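4-alpha-glucanotransferase (Aquifex aeolicus, PDB 1TZ7) is an amylomaltase, a single-chain protein of the 4-alpha-glucanotransferase family built round a parallel beta/alpha barrel. Local coordinates at residues 69-74 against 119-124; 145-150 against 296-301; 306-311 against 364-369; 436-441 against 460-465. All blocks are in the same frame, centred on the assembly; numbering follows the deposited sequence.

Contact 1: 69-74 against 119-124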
# COMPACT_ATOMS: atom_id res chain seq x y z
N THR A 69 -8.91 -5.93 2.83
CA THR A 69 -9.76 -5.28 1.83
C THR A 69 -11.15 -5.88 1.85
O THR A 69 -11.38 -6.93 2.45
CB THR A 69 -9.15 -5.42 0.43
OG1 THR A 69 -8.91 -6.80 0.14
CG2 THR A 69 -7.77 -4.79 0.37
N SER A 70 -12.09 -5.21 1.19
CA SER A 70 -13.46 -5.68 1.14
C SER A 70 -14.09 -5.36 -0.22
O SER A 70 -13.68 -4.41 -0.90
CB SER A 70 -14.29 -5.03 2.26
OG SER A 70 -14.59 -3.69 1.96
N LEU A 71 -15.08 -6.15 -0.61
CA LEU A 71 -15.88 -5.89 -1.81
C LEU A 71 -16.48 -4.47 -1.78
O LEU A 71 -16.54 -3.78 -2.81
CB LEU A 71 -17.03 -6.91 -1.92
CG LEU A 71 -16.93 -8.07 -2.94
CD1 LEU A 71 -15.56 -8.18 -3.57
CD2 LEU A 71 -17.31 -9.38 -2.27
N GLU A 72 -16.91 -4.05 -0.59
CA GLU A 72 -17.64 -2.79 -0.42
C GLU A 72 -16.80 -1.60 -0.86
O GLU A 72 -17.31 -0.63 -1.42
CB GLU A 72 -18.05 -2.60 1.06
CG GLU A 72 -19.26 -3.41 1.48
CD GLU A 72 -19.02 -4.91 1.45
OE1 GLU A 72 -17.98 -5.36 1.99
OE2 GLU A 72 -19.87 -5.64 0.88
N ALA A 73 -15.49 -1.68 -0.61
CA ALA A 73 -14.58 -0.57 -0.86
C ALA A 73 -13.84 -0.74 -2.19
O ALA A 73 -12.80 -0.13 -2.42
CB ALA A 73 -13.58 -0.45 0.28
N GLY A 74 -14.39 -1.58 -3.07
CA GLY A 74 -13.79 -1.85 -4.36
C GLY A 74 -12.50 -2.65 -4.26
O GLY A 74 -11.69 -2.64 -5.19
N VAL A 119 -14.46 -14.56 -4.83
CA VAL A 119 -14.37 -15.98 -4.54
C VAL A 119 -13.31 -16.31 -3.49
O VAL A 119 -13.48 -17.25 -2.72
CB VAL A 119 -14.21 -16.91 -5.84
CG1 VAL A 119 -14.31 -16.16 -7.14
CG2 VAL A 119 -13.06 -17.89 -5.75
N VAL A 120 -12.23 -15.53 -3.43
CA VAL A 120 -11.15 -15.81 -2.48
C VAL A 120 -11.49 -15.33 -1.06
O VAL A 120 -11.02 -15.91 -0.09
CB VAL A 120 -9.79 -15.20 -2.94
CG1 VAL A 120 -9.37 -15.77 -4.29
CG2 VAL A 120 -9.84 -13.68 -2.98
N TYR A 121 -12.30 -14.27 -0.95
CA TYR A 121 -12.83 -13.87 0.36
C TYR A 121 -13.55 -15.03 1.01
O TYR A 121 -13.35 -15.31 2.19
CB TYR A 121 -13.81 -12.68 0.22
CG TYR A 121 -13.13 -11.34 -0.03
CD1 TYR A 121 -12.09 -10.91 0.78
CD2 TYR A 121 -13.55 -10.52 -1.06
CE1 TYR A 121 -11.47 -9.68 0.55
CE2 TYR A 121 -12.94 -9.30 -1.30
CZ TYR A 121 -11.91 -8.88 -0.50
OH TYR A 121 -11.31 -7.66 -0.74
N GLU A 122 -14.38 -15.72 0.23
CA GLU A 122 -15.19 -16.83 0.74
C GLU A 122 -14.37 -18.10 0.92
O GLU A 122 -14.50 -18.82 1.92
CB GLU A 122 -16.37 -17.11 -0.21
CG GLU A 122 -17.54 -16.15 -0.05
CD GLU A 122 -18.29 -16.35 1.26
OE1 GLU A 122 -18.07 -17.39 1.93
OE2 GLU A 122 -19.11 -15.48 1.62
N TYR A 123 -13.52 -18.38 -0.07
CA TYR A 123 -12.77 -19.64 -0.12
C TYR A 123 -11.66 -19.68 0.94
O TYR A 123 -11.50 -20.68 1.64
CB TYR A 123 -12.15 -19.83 -1.51
CG TYR A 123 -11.26 -21.05 -1.62
CD1 TYR A 123 -11.74 -22.31 -1.27
CD2 TYR A 123 -9.95 -20.95 -2.07
CE1 TYR A 123 -10.94 -23.43 -1.36
CE2 TYR A 123 -9.14 -22.07 -2.16
CZ TYR A 123 -9.64 -23.31 -1.81
OH TYR A 123 -8.85 -24.42 -1.90
N LYS A 124 -10.90 -18.60 1.06
CA LYS A 124 -9.81 -18.54 2.03
C LYS A 124 -10.34 -18.42 3.47
O LYS A 124 -9.71 -18.88 4.41
CB LYS A 124 -8.87 -17.39 1.71
CG LYS A 124 -8.16 -17.53 0.35
CD LYS A 124 -6.65 -17.51 0.50
CE LYS A 124 -5.95 -17.66 -0.84
NZ LYS A 124 -4.89 -16.64 -1.04
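Tyr-121 reaches out of helix 117-133 and meets Thr-69 and Leu-71 of the loop that follows barrel strand 60-62, a case of one aromatic side chain joining a helix to a long loop. Its phenol contributes most of the buried surface and serves two kinds of contact at once. At the polar end, Tyr-121 OH and Thr-69 OG1 form a hydrogen bond of 2.7 Å. The threonine oxygen lies at the edge of the ring, in its plane, and the two side chains cross at about a right angle. Rotation of Thr-69 to a chi1 of 55° sets OG1 between the backbone N and the carbonyl carbon and turns it to the phenol. On the apolar part, Leu-71 runs past the ring in the opposite direction and brings CD1 to within 3.6 Å of Tyr-121 CE2, close to the ring plane. Beyond the two segments, Asn-75 ND2 also binds the Tyr-121 hydroxyl and Asn-87 ND2 binds Thr-69 OG1. Each hydroxyl therefore has an amide partner as well as the other hydroxyl, and the resulting chain of bonds holds the phenol oxygen and keeps it satisfied, while leucine packs against the ring carbons.

Contact 2: 145-150 against 296-301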
# COMPACT_ATOMS: atom_id res chain seq x y z
N LEU A 145 -0.07 -12.37 20.57
CA LEU A 145 -0.98 -11.34 21.06
C LEU A 145 -0.23 -10.29 21.89
O LEU A 145 -0.53 -9.10 21.81
CB LEU A 145 -2.09 -11.96 21.91
CG LEU A 145 -3.46 -12.09 21.23
CD1 LEU A 145 -4.37 -13.00 22.04
CD2 LEU A 145 -4.10 -10.73 21.03
N LYS A 146 0.73 -10.75 22.69
CA LYS A 146 1.53 -9.85 23.52
C LYS A 146 2.37 -8.92 22.64
O LYS A 146 2.42 -7.72 22.87
CB LYS A 146 2.44 -10.65 24.46
CG LYS A 146 1.70 -11.40 25.56
CD LYS A 146 1.31 -10.48 26.72
CE LYS A 146 1.75 -11.05 28.07
NZ LYS A 146 1.12 -12.37 28.34
N GLU A 147 3.03 -9.50 21.63
CA GLU A 147 3.85 -8.72 20.70
C GLU A 147 3.03 -7.61 20.03
O GLU A 147 3.53 -6.50 19.85
CB GLU A 147 4.46 -9.64 19.62
CG GLU A 147 5.57 -8.98 18.80
CD GLU A 147 6.01 -9.83 17.61
OE1 GLU A 147 5.67 -11.03 17.57
OE2 GLU A 147 6.70 -9.29 16.72
N HIS A 148 1.78 -7.91 19.69
CA HIS A 148 0.92 -6.98 18.92
C HIS A 148 -0.22 -6.44 19.76
O HIS A 148 -1.26 -6.07 19.24
CB HIS A 148 0.38 -7.68 17.66
CG HIS A 148 1.45 -8.25 16.79
ND1 HIS A 148 2.23 -7.47 15.97
CD2 HIS A 148 1.90 -9.52 16.66
CE1 HIS A 148 3.11 -8.24 15.35
NE2 HIS A 148 2.93 -9.48 15.75
N SER A 149 -0.01 -6.39 21.08
CA SER A 149 -1.07 -6.01 22.03
C SER A 149 -1.67 -4.63 21.73
O SER A 149 -2.84 -4.38 21.99
CB SER A 149 -0.53 -6.03 23.46
OG SER A 149 0.58 -5.14 23.59
N TYR A 150 -0.84 -3.74 21.18
CA TYR A 150 -1.23 -2.35 20.98
C TYR A 150 -2.37 -2.17 19.93
O TYR A 150 -3.08 -1.17 19.95
CB TYR A 150 0.01 -1.49 20.58
CG TYR A 150 0.82 -2.07 19.43
CD1 TYR A 150 0.68 -1.57 18.15
CD2 TYR A 150 1.73 -3.11 19.64
CE1 TYR A 150 1.42 -2.09 17.09
CE2 TYR A 150 2.47 -3.64 18.59
CZ TYR A 150 2.31 -3.12 17.32
OH TYR A 150 3.04 -3.64 16.26
N ASN A 296 4.73 -0.85 11.20
CA ASN A 296 5.00 -1.08 9.79
C ASN A 296 6.48 -1.43 9.52
O ASN A 296 6.79 -2.10 8.54
CB ASN A 296 4.58 0.15 8.97
CG ASN A 296 3.07 0.16 8.65
OD1 ASN A 296 2.62 -0.50 7.72
ND2 ASN A 296 2.30 0.91 9.43
N LEU A 297 7.37 -0.99 10.41
CA LEU A 297 8.80 -1.35 10.30
C LEU A 297 9.07 -2.81 10.69
O LEU A 297 10.15 -3.33 10.43
CB LEU A 297 9.67 -0.41 11.16
CG LEU A 297 9.94 0.99 10.58
CD1 LEU A 297 10.74 1.83 11.58
CD2 LEU A 297 10.67 0.91 9.25
N LYS A 298 8.09 -3.47 11.33
CA LYS A 298 8.13 -4.94 11.50
C LYS A 298 8.03 -5.64 10.15
O LYS A 298 8.55 -6.75 9.96
CB LYS A 298 6.98 -5.42 12.40
CG LYS A 298 7.07 -4.96 13.84
CD LYS A 298 5.85 -5.46 14.65
CE LYS A 298 5.98 -5.16 16.14
NZ LYS A 298 6.79 -6.19 16.85
N LEU A 299 7.34 -4.99 9.21
CA LEU A 299 7.05 -5.58 7.91
C LEU A 299 8.01 -5.08 6.84
O LEU A 299 8.47 -5.86 6.00
CB LEU A 299 5.61 -5.25 7.50
CG LEU A 299 4.54 -5.51 8.56
CD1 LEU A 299 3.18 -5.04 8.08
CD2 LEU A 299 4.51 -6.99 8.94
N PHE A 300 8.31 -3.78 6.86
CA PHE A 300 8.95 -3.10 5.73
C PHE A 300 10.23 -2.40 6.15
O PHE A 300 10.44 -2.10 7.32
CB PHE A 300 8.00 -2.08 5.11
CG PHE A 300 6.61 -2.59 4.90
CD1 PHE A 300 5.53 -2.01 5.54
CD2 PHE A 300 6.38 -3.66 4.04
CE1 PHE A 300 4.25 -2.48 5.34
CE2 PHE A 300 5.10 -4.14 3.84
CZ PHE A 300 4.03 -3.55 4.49
N ASP A 301 11.09 -2.14 5.17
CA ASP A 301 12.29 -1.35 5.39
C ASP A 301 12.03 0.12 5.13
O ASP A 301 12.52 0.99 5.87
CB ASP A 301 13.40 -1.85 4.48
CG ASP A 301 13.73 -3.29 4.72
OD1 ASP A 301 13.18 -4.15 3.99
OD2 ASP A 301 14.50 -3.66 5.62
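Lys-298, close after barrel helix 287-297 in the chain, forms a salt bridge with Glu-147 at the break between helices 138-147 and 149-165, which belong to the insertion between barrel strands 60-62 and 222-227. Glu-147 OE2 accepts from Lys-298 NZ at 3.1 Å through its anti lone pair, the one directed away from the other carboxylate oxygen. The two side chains come from opposite directions. Glu-147 is extended, with CG anti to the backbone N (chi1 -167°), whereas Lys-298 stays straight as far as CE and bends only at its last torsion (chi4 -84°), which swings the ammonium group to the carboxylate. The same lysine illustrates how a long side chain can pack through its methylenes while its charge is engaged at the tip. Its CE lies 3.3 Å from Tyr-150 OH, at the edge of the phenol and near the ring plane, as the two side chains slide past each other. That hydroxyl has its hydrogen-bond partner in His-295 ND1, so Tyr-150 makes a second link to helix 287-297. His-148, where the chain leaves helix 138-147, meets the rings of Phe-144, Trp-151 and Phe-206. Its CE1 lies obliquely against the lysine chain, 4.0 Å from Lys-298 CD.

Contact 3: 306-311 against 364-369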
# COMPACT_ATOMS: atom_id res chain seq x y z
N ASP A 306 1.80 7.93 1.67
CA ASP A 306 0.71 8.31 0.79
C ASP A 306 0.20 9.73 1.11
O ASP A 306 -0.01 10.08 2.26
CB ASP A 306 -0.42 7.29 0.92
CG ASP A 306 -1.64 7.67 0.13
OD1 ASP A 306 -1.57 7.68 -1.12
OD2 ASP A 306 -2.73 7.98 0.69
N HIS A 307 -0.00 10.53 0.06
CA HIS A 307 -0.48 11.91 0.21
C HIS A 307 0.38 12.70 1.22
O HIS A 307 -0.15 13.32 2.16
CB HIS A 307 -1.96 11.92 0.63
CG HIS A 307 -2.62 13.25 0.43
ND1 HIS A 307 -2.51 13.97 -0.74
CD2 HIS A 307 -3.38 14.01 1.26
CE1 HIS A 307 -3.17 15.11 -0.63
NE2 HIS A 307 -3.72 15.15 0.58
N PHE A 308 1.69 12.68 1.01
CA PHE A 308 2.64 13.33 1.92
C PHE A 308 2.28 14.81 2.16
O PHE A 308 2.49 15.32 3.25
CB PHE A 308 4.06 13.23 1.36
CG PHE A 308 5.08 13.96 2.18
CD1 PHE A 308 5.68 13.35 3.27
CD2 PHE A 308 5.44 15.27 1.87
CE1 PHE A 308 6.62 14.02 4.03
CE2 PHE A 308 6.39 15.95 2.64
CZ PHE A 308 6.97 15.32 3.72
N ARG A 309 1.75 15.48 1.15
CA ARG A 309 1.46 16.91 1.25
C ARG A 309 0.43 17.21 2.35
O ARG A 309 0.36 18.33 2.86
CB ARG A 309 0.97 17.45 -0.10
CG ARG A 309 -0.48 17.09 -0.44
CD ARG A 309 -1.48 18.19 -0.12
NE ARG A 309 -1.18 19.44 -0.83
CZ ARG A 309 -0.79 20.58 -0.23
NH1 ARG A 309 -0.53 21.65 -0.96
NH2 ARG A 309 -0.65 20.64 1.09
N GLY A 310 -0.35 16.19 2.73
CA GLY A 310 -1.31 16.32 3.81
C GLY A 310 -0.69 16.61 5.18
O GLY A 310 -1.38 17.07 6.09
N PHE A 311 0.61 16.33 5.33
CA PHE A 311 1.31 16.61 6.58
C PHE A 311 1.64 18.11 6.71
O PHE A 311 1.89 18.60 7.80
CB PHE A 311 2.59 15.78 6.68
CG PHE A 311 2.34 14.29 6.79
CD1 PHE A 311 2.83 13.41 5.84
CD2 PHE A 311 1.63 13.77 7.87
CE1 PHE A 311 2.61 12.05 5.94
CE2 PHE A 311 1.40 12.41 7.97
CZ PHE A 311 1.90 11.55 7.01
N TYR A 364 9.59 22.15 0.92
CA TYR A 364 10.45 22.55 2.03
C TYR A 364 10.34 21.58 3.21
O TYR A 364 11.33 21.26 3.82
CB TYR A 364 10.12 23.95 2.50
CG TYR A 364 11.11 24.47 3.52
CD1 TYR A 364 12.39 24.85 3.14
CD2 TYR A 364 10.77 24.56 4.87
CE1 TYR A 364 13.31 25.32 4.06
CE2 TYR A 364 11.69 25.03 5.81
CZ TYR A 364 12.95 25.41 5.39
OH TYR A 364 13.87 25.88 6.31
N LEU A 365 9.12 21.14 3.51
CA LEU A 365 8.92 20.15 4.58
C LEU A 365 9.66 18.87 4.26
O LEU A 365 10.38 18.34 5.09
CB LEU A 365 7.42 19.86 4.78
CG LEU A 365 7.08 18.79 5.83
CD1 LEU A 365 7.46 19.26 7.23
CD2 LEU A 365 5.61 18.42 5.76
N ARG A 366 9.47 18.38 3.04
CA ARG A 366 10.11 17.16 2.59
C ARG A 366 11.64 17.26 2.71
O ARG A 366 12.28 16.38 3.27
CB ARG A 366 9.72 16.86 1.14
CG ARG A 366 10.04 15.45 0.69
CD ARG A 366 10.75 15.37 -0.64
NE ARG A 366 10.04 16.09 -1.69
CZ ARG A 366 10.60 17.00 -2.49
NH1 ARG A 366 11.89 17.32 -2.37
NH2 ARG A 366 9.86 17.60 -3.42
N GLU A 367 12.20 18.34 2.20
CA GLU A 367 13.65 18.47 2.07
C GLU A 367 14.31 18.84 3.40
O GLU A 367 15.48 18.57 3.61
CB GLU A 367 14.00 19.52 1.01
CG GLU A 367 13.68 19.07 -0.41
CD GLU A 367 14.32 19.97 -1.47
OE1 GLU A 367 14.76 21.09 -1.13
OE2 GLU A 367 14.38 19.54 -2.65
N THR A 368 13.53 19.44 4.30
CA THR A 368 14.03 19.76 5.64
C THR A 368 14.41 18.48 6.38
O THR A 368 15.38 18.47 7.15
CB THR A 368 12.94 20.54 6.44
OG1 THR A 368 12.84 21.88 5.95
CG2 THR A 368 13.36 20.72 7.90
N PHE A 369 13.66 17.41 6.15
CA PHE A 369 13.90 16.14 6.82
C PHE A 369 14.54 15.10 5.90
O PHE A 369 14.59 13.91 6.23
CB PHE A 369 12.60 15.60 7.40
CG PHE A 369 12.05 16.45 8.49
CD1 PHE A 369 10.96 17.28 8.26
CD2 PHE A 369 12.62 16.45 9.75
CE1 PHE A 369 10.45 18.08 9.27
CE2 PHE A 369 12.12 17.24 10.77
CZ PHE A 369 11.03 18.05 10.53
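The ring of Phe-308 is met obliquely by two residues of helix 360-368, Arg-366 through its CB and Leu-365 through its CD2. Phe-308 CE2 lies 3.8 Å from Arg-366 CB, and Phe-308 CZ lies 4.0 Å from Leu-365 CD2. A trans first torsion (chi1 176°) directs the phenylalanine at the helix, and Val-362, Ala-352 and Ile-371 add to its apolar surroundings. Phe-311 also touches the leucine: its CB comes to 4.1 Å from Leu-365 CD2, but the ring itself turns away to make edge-to-face contacts with Phe-338 and Trp-289. The other leucine branch, CD1, sits in the plane of the Phe-369 ring at its edge, while Thr-368 CG2 lies over one face of that ring, toward the rim. Leu-365 thus sends its two branches to different aromatic neighbours.

Arg-366 shows how a charged residue can take part in a buried contact with its aliphatic stem alone. Bends at chi2 and chi3 carry its guanidinium away from the phenylalanine to a salt bridge with Asp-354, with a weaker bond to Glu-367 beside it. No hydrogen bond joins the two segments. Segment 306-311, whose residues 308-311 form a short 3-10 turn, follows barrel strand 302-305, and helix 360-368 follows the adjacent strand 350-352; a backbone bond between Phe-308 and Glu-353 ties the two strand exits together. The contact thus joins the segment after one barrel strand to the helix after the neighbouring strand of the beta/alpha barrel, a fold whose enzymes place their active sites at the carboxyl ends of the strands.

Contact 4: 436-441 against 460-465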
# COMPACT_ATOMS: atom_id res chain seq x y z
N LYS A 436 8.70 -0.43 -28.39
CA LYS A 436 10.06 -0.21 -27.87
C LYS A 436 10.11 0.90 -26.81
O LYS A 436 11.16 1.16 -26.23
CB LYS A 436 11.01 0.15 -29.02
CG LYS A 436 11.34 -1.01 -29.93
CD LYS A 436 12.37 -1.95 -29.30
CE LYS A 436 12.98 -2.89 -30.33
NZ LYS A 436 14.19 -2.31 -30.98
N VAL A 437 8.96 1.54 -26.56
CA VAL A 437 8.91 2.70 -25.66
C VAL A 437 9.28 2.33 -24.23
O VAL A 437 10.00 3.06 -23.56
CB VAL A 437 7.51 3.37 -25.67
CG1 VAL A 437 7.43 4.47 -24.60
CG2 VAL A 437 7.20 3.93 -27.03
N ASN A 438 8.77 1.20 -23.76
CA ASN A 438 9.05 0.73 -22.40
C ASN A 438 10.54 0.62 -22.14
O ASN A 438 11.04 1.09 -21.14
CB ASN A 438 8.38 -0.63 -22.14
CG ASN A 438 7.10 -0.51 -21.35
OD1 ASN A 438 7.08 0.10 -20.27
ND2 ASN A 438 6.04 -1.08 -21.86
N GLU A 439 11.25 -0.01 -23.07
CA GLU A 439 12.69 -0.20 -22.94
C GLU A 439 13.41 1.15 -22.87
O GLU A 439 14.31 1.34 -22.06
CB GLU A 439 13.22 -1.01 -24.11
CG GLU A 439 14.69 -1.37 -24.00
CD GLU A 439 15.22 -2.05 -25.25
OE1 GLU A 439 16.43 -1.91 -25.53
OE2 GLU A 439 14.43 -2.71 -25.96
N GLU A 440 13.01 2.08 -23.74
CA GLU A 440 13.67 3.39 -23.83
C GLU A 440 13.50 4.18 -22.54
O GLU A 440 14.42 4.87 -22.09
CB GLU A 440 13.12 4.19 -25.02
CG GLU A 440 14.16 4.54 -26.07
CD GLU A 440 14.94 3.34 -26.54
OE1 GLU A 440 16.09 3.17 -26.10
OE2 GLU A 440 14.40 2.57 -27.36
N LEU A 441 12.31 4.07 -21.94
CA LEU A 441 12.00 4.84 -20.74
C LEU A 441 12.56 4.18 -19.50
O LEU A 441 12.89 4.86 -18.54
CB LEU A 441 10.48 5.02 -20.60
CG LEU A 441 9.80 5.88 -21.69
CD1 LEU A 441 8.52 6.49 -21.18
CD2 LEU A 441 10.74 6.96 -22.21
N LEU A 460 7.87 -3.78 -17.27
CA LEU A 460 8.84 -4.84 -17.53
C LEU A 460 8.28 -5.85 -18.53
O LEU A 460 9.01 -6.37 -19.38
CB LEU A 460 9.21 -5.55 -16.23
CG LEU A 460 10.67 -5.98 -16.04
CD1 LEU A 460 10.76 -7.01 -14.92
CD2 LEU A 460 11.27 -6.53 -17.32
N LEU A 461 6.98 -6.11 -18.43
CA LEU A 461 6.32 -7.11 -19.27
C LEU A 461 5.74 -6.49 -20.54
O LEU A 461 5.14 -7.19 -21.37
CB LEU A 461 5.20 -7.81 -18.47
CG LEU A 461 5.68 -8.59 -17.23
CD1 LEU A 461 4.50 -9.13 -16.45
CD2 LEU A 461 6.61 -9.72 -17.63
N ASN A 462 5.92 -5.18 -20.70
CA ASN A 462 5.48 -4.48 -21.91
C ASN A 462 3.96 -4.61 -22.15
O ASN A 462 3.52 -4.94 -23.26
CB ASN A 462 6.27 -4.98 -23.14
CG ASN A 462 6.47 -3.90 -24.20
OD1 ASN A 462 6.23 -2.72 -23.95
ND2 ASN A 462 6.91 -4.31 -25.38
N LEU A 463 3.18 -4.35 -21.10
CA LEU A 463 1.72 -4.51 -21.16
C LEU A 463 1.04 -3.16 -21.30
O LEU A 463 1.59 -2.13 -20.91
CB LEU A 463 1.22 -5.22 -19.90
CG LEU A 463 1.76 -6.64 -19.68
CD1 LEU A 463 1.29 -7.16 -18.33
CD2 LEU A 463 1.32 -7.58 -20.81
N GLY A 464 -0.18 -3.17 -21.84
CA GLY A 464 -0.89 -1.94 -22.16
C GLY A 464 -1.93 -1.55 -21.11
O GLY A 464 -1.81 -1.91 -19.94
N ASN A 465 -2.95 -0.81 -21.55
CA ASN A 465 -3.97 -0.27 -20.65
C ASN A 465 -4.79 -1.35 -19.94
O ASN A 465 -5.35 -1.12 -18.88
CB ASN A 465 -4.93 0.64 -21.43
CG ASN A 465 -4.27 1.94 -21.87
OD1 ASN A 465 -4.22 2.25 -23.07
ND2 ASN A 465 -3.76 2.69 -20.92
O HOH W 1 3.90 -0.75 -20.11
O HOH W 2 6.67 -0.32 -25.08
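A Schellman motif ends helix 457-460 at Asn-462, and the side chain of this residue meets Asn-438 in the first turn of helix 437-447. Helix 437-447 precedes, and helix 457-460 follows, barrel strand 452-456, and the contact is a compact example of two amides joined directly and through water. Asn-438 ND2 donates to Asn-462 OD1 at 2.7 Å, with an N-H...O angle of 165°. The donor approaches in the carbonyl plane, on a lone pair, and the acceptor lies nearly in the plane of the donating amide, although the two amides are turned 76° against each other. Asn-462 has the positive phi (59°) of the Schellman turn. Its other amide atom, ND2, is bonded to Glu-435 O, so both ends of the amide bond to residues at or just before the start of helix 437-447, while Arg-410 binds the Asn-462 carbonyl. Water completes the join. Asn-438 ND2 also donates to a water at 2.8 Å, which in turn donates to Leu-463 O. A second water gives Asn-462 OD1 its other bond and accepts from the helix's early backbone amide, with 2.9 Å between its oxygen and Asn-438 N.

How the contacts relate
The four contacts follow one another along the chain without interleaving, and none touches another. Contacts 2 and 3 come nearest, about 10 Å between closest atoms, because 296-301 and 306-311 flank the same barrel strand, 302-305. Contact 1 lies wholly between strands 60-62 and 222-227, and contact 2, its centre 24 Å away, joins that insertion to the end region of helix 287-297. Contact 4 lies farther round the barrel, beside strand 452-456; its centre is 37 Å from that of contact 2, on the opposite side of the chain's centre. Contacts 1, 2 and 4 each include a direct polar bond between side chains, with waters added in contact 4, whereas contact 3 is apolar across its segments.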